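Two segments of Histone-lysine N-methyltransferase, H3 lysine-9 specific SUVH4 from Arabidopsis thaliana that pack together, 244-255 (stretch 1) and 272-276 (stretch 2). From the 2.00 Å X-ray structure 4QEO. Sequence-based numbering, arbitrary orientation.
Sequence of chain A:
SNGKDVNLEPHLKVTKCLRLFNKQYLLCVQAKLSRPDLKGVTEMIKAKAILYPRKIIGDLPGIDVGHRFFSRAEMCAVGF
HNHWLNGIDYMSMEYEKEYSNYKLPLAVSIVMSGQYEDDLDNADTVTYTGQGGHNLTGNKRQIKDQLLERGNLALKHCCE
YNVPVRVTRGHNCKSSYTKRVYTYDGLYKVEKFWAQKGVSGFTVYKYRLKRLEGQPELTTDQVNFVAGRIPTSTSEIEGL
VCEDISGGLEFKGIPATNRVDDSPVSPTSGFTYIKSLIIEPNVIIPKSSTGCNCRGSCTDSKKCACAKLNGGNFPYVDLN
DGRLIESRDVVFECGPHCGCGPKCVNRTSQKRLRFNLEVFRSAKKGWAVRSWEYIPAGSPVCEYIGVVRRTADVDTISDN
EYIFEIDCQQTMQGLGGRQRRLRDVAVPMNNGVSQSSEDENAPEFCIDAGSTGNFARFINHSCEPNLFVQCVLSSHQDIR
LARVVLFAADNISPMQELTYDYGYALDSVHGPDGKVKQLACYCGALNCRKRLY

Stretch 1, residues 244-255: DISGGLEFKGIP
Stretch 2 (272-276) TYIKS

A short segment can dock on an irregular loop that carries its own internal hydrogen bonds, without a backbone-to-backbone hydrogen bond between them. In SUVH4, residues 244-255 form neither helix nor strand, yet Asp 244 OD1 accepts from Ser 246 N (2.9 Å), Ser 246 OG (2.9 Å) and Ile 254 N (3.0 Å). Ser 246 OG in turn accepts from Gly 248 N (3.1 Å) and Glu 250 N (3.2 Å), holding a tight turn in which Gly 248 adopts phi/psi 99/8.

Against this turn runs 272-276, a strand at 272-273 and loop beyond, with CA of Ser 246 5.7 Å from CA of Tyr 273 and CA of Leu 249 7.1 Å from CA of Lys 275; numbering rises together, so the chains run in roughly the same direction here. Tyr 273 (chi1 -157°, t; chi2 -80°) covers most surface. Ser 246 CA lies over one ring face, 3.6 Å from the centroid, a CH-pi contact; Leu 249 CD1 (m, t) meets the ring edge, 4.0 Å from Tyr 273 CD1. Phenol meets carboxylate where Tyr 273 OH donates a very short 2.5 Å hydrogen bond to OE2 of Glu 250 (m, m; chi3 -2°).

Lys 275 (chi1 -92°, chi2 t, chi3 91°, chi4 t) lays its CD 3.4 Å from Leu 249 O. Its NZ forms a long salt bridge with Glu 250 OE1 (3.8 Å), mainly electrostatic at that range, supplemented by a water that bridges the charged groups, accepting from Lys 275 NZ and donating to Glu 250 OE1.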

# COMPACT_ATOMS: atom_id res chain seq x y z
N ASP A 244 -3.28 -12.63 22.49
CA ASP A 244 -4.25 -12.59 21.39
C ASP A 244 -5.54 -11.89 21.83
O ASP A 244 -6.33 -12.47 22.57
CB ASP A 244 -4.59 -14.01 20.94
CG ASP A 244 -5.65 -14.04 19.84
OD1 ASP A 244 -5.99 -12.99 19.27
OD2 ASP A 244 -6.14 -15.15 19.54
N ILE A 245 -5.77 -10.67 21.37
CA ILE A 245 -6.97 -9.93 21.79
C ILE A 245 -8.26 -10.61 21.33
O ILE A 245 -9.31 -10.46 21.98
CB ILE A 245 -6.96 -8.47 21.32
CG1 ILE A 245 -6.95 -8.39 19.80
CG2 ILE A 245 -5.77 -7.73 21.90
CD1 ILE A 245 -7.34 -7.03 19.25
N SER A 246 -8.19 -11.34 20.23
CA SER A 246 -9.35 -12.09 19.76
C SER A 246 -9.52 -13.27 20.70
O SER A 246 -8.66 -13.52 21.55
CB SER A 246 -9.16 -12.54 18.30
OG SER A 246 -8.52 -13.80 18.21
N GLY A 247 -10.60 -14.01 20.58
CA GLY A 247 -10.81 -15.11 21.51
C GLY A 247 -9.89 -16.28 21.23
O GLY A 247 -9.82 -17.24 22.00
N GLY A 248 -9.15 -16.18 20.12
CA GLY A 248 -8.70 -17.34 19.39
C GLY A 248 -9.71 -17.43 18.27
O GLY A 248 -9.76 -18.39 17.49
N LEU A 249 -10.54 -16.39 18.20
CA LEU A 249 -11.60 -16.25 17.21
C LEU A 249 -11.08 -15.93 15.81
O LEU A 249 -11.55 -16.48 14.82
CB LEU A 249 -12.57 -15.15 17.65
CG LEU A 249 -13.48 -15.48 18.85
CD1 LEU A 249 -14.52 -14.37 19.09
CD2 LEU A 249 -14.16 -16.82 18.64
N GLU A 250 -10.11 -15.02 15.73
CA GLU A 250 -9.53 -14.70 14.44
C GLU A 250 -8.64 -15.83 13.96
O GLU A 250 -7.98 -16.50 14.75
CB GLU A 250 -8.73 -13.38 14.49
CG GLU A 250 -9.57 -12.15 14.79
CD GLU A 250 -10.54 -11.79 13.68
OE1 GLU A 250 -10.56 -12.46 12.62
OE2 GLU A 250 -11.29 -10.80 13.86
N PHE A 251 -8.63 -16.03 12.65
CA PHE A 251 -7.86 -17.09 12.03
C PHE A 251 -6.37 -16.90 12.31
O PHE A 251 -5.60 -17.86 12.39
CB PHE A 251 -8.13 -17.10 10.53
CG PHE A 251 -7.21 -17.97 9.76
CD1 PHE A 251 -7.30 -19.35 9.87
CD2 PHE A 251 -6.24 -17.43 8.93
CE1 PHE A 251 -6.45 -20.16 9.15
CE2 PHE A 251 -5.39 -18.23 8.22
CZ PHE A 251 -5.49 -19.61 8.33
N LYS A 252 -5.96 -15.65 12.47
CA LYS A 252 -4.61 -15.32 12.86
C LYS A 252 -4.67 -14.52 14.14
O LYS A 252 -5.39 -13.52 14.20
CB LYS A 252 -3.94 -14.52 11.76
CG LYS A 252 -3.77 -15.31 10.49
CD LYS A 252 -3.20 -14.45 9.39
CE LYS A 252 -2.66 -15.29 8.27
NZ LYS A 252 -1.19 -15.15 8.16
N GLY A 253 -3.93 -14.95 15.16
CA GLY A 253 -3.96 -14.28 16.44
C GLY A 253 -3.51 -12.84 16.35
O GLY A 253 -2.67 -12.49 15.53
N ILE A 254 -4.09 -11.99 17.20
CA ILE A 254 -3.71 -10.59 17.24
C ILE A 254 -3.13 -10.22 18.60
O ILE A 254 -3.86 -9.86 19.52
CB ILE A 254 -4.91 -9.68 16.90
CG1 ILE A 254 -5.52 -10.06 15.55
CG2 ILE A 254 -4.48 -8.22 16.88
CD1 ILE A 254 -6.92 -9.50 15.32
N PRO A 255 -1.81 -10.33 18.75
CA PRO A 255 -1.15 -9.93 19.99
C PRO A 255 -1.26 -8.43 20.28
O PRO A 255 -1.42 -7.61 19.37
CB PRO A 255 0.31 -10.32 19.76
CG PRO A 255 0.45 -10.50 18.28
CD PRO A 255 -0.88 -11.00 17.82
N THR A 272 -15.32 -7.07 24.99
CA THR A 272 -15.40 -8.48 24.61
C THR A 272 -15.40 -8.66 23.10
O THR A 272 -16.21 -8.08 22.38
CB THR A 272 -16.64 -9.22 25.21
OG1 THR A 272 -17.84 -8.54 24.82
CG2 THR A 272 -16.55 -9.31 26.73
N TYR A 273 -14.49 -9.51 22.64
CA TYR A 273 -14.26 -9.69 21.22
C TYR A 273 -15.34 -10.52 20.56
O TYR A 273 -15.64 -11.62 21.00
CB TYR A 273 -12.91 -10.35 20.99
CG TYR A 273 -12.34 -10.08 19.61
CD1 TYR A 273 -12.78 -10.80 18.51
CD2 TYR A 273 -11.35 -9.12 19.43
CE1 TYR A 273 -12.27 -10.56 17.25
CE2 TYR A 273 -10.83 -8.87 18.17
CZ TYR A 273 -11.29 -9.60 17.08
OH TYR A 273 -10.77 -9.36 15.83
N ILE A 274 -15.93 -9.97 19.49
CA ILE A 274 -16.86 -10.71 18.65
C ILE A 274 -16.45 -10.62 17.18
O ILE A 274 -15.79 -9.66 16.76
CB ILE A 274 -18.31 -10.20 18.82
CG1 ILE A 274 -18.40 -8.72 18.49
CG2 ILE A 274 -18.79 -10.45 20.25
CD1 ILE A 274 -19.78 -8.11 18.74
N LYS A 275 -16.83 -11.63 16.40
CA LYS A 275 -16.53 -11.64 14.97
C LYS A 275 -17.76 -11.28 14.15
O LYS A 275 -17.67 -11.07 12.95
CB LYS A 275 -15.99 -13.00 14.52
CG LYS A 275 -14.46 -13.13 14.56
CD LYS A 275 -13.95 -14.34 13.77
CE LYS A 275 -13.62 -13.98 12.32
NZ LYS A 275 -13.02 -15.13 11.57
N SER A 276 -18.91 -11.22 14.80
CA SER A 276 -20.15 -10.99 14.10
C SER A 276 -20.90 -9.82 14.73
O SER A 276 -20.89 -9.65 15.94
CB SER A 276 -21.05 -12.23 14.14
OG SER A 276 -20.54 -13.27 13.31
O HOH W 1 -10.22 -14.58 11.11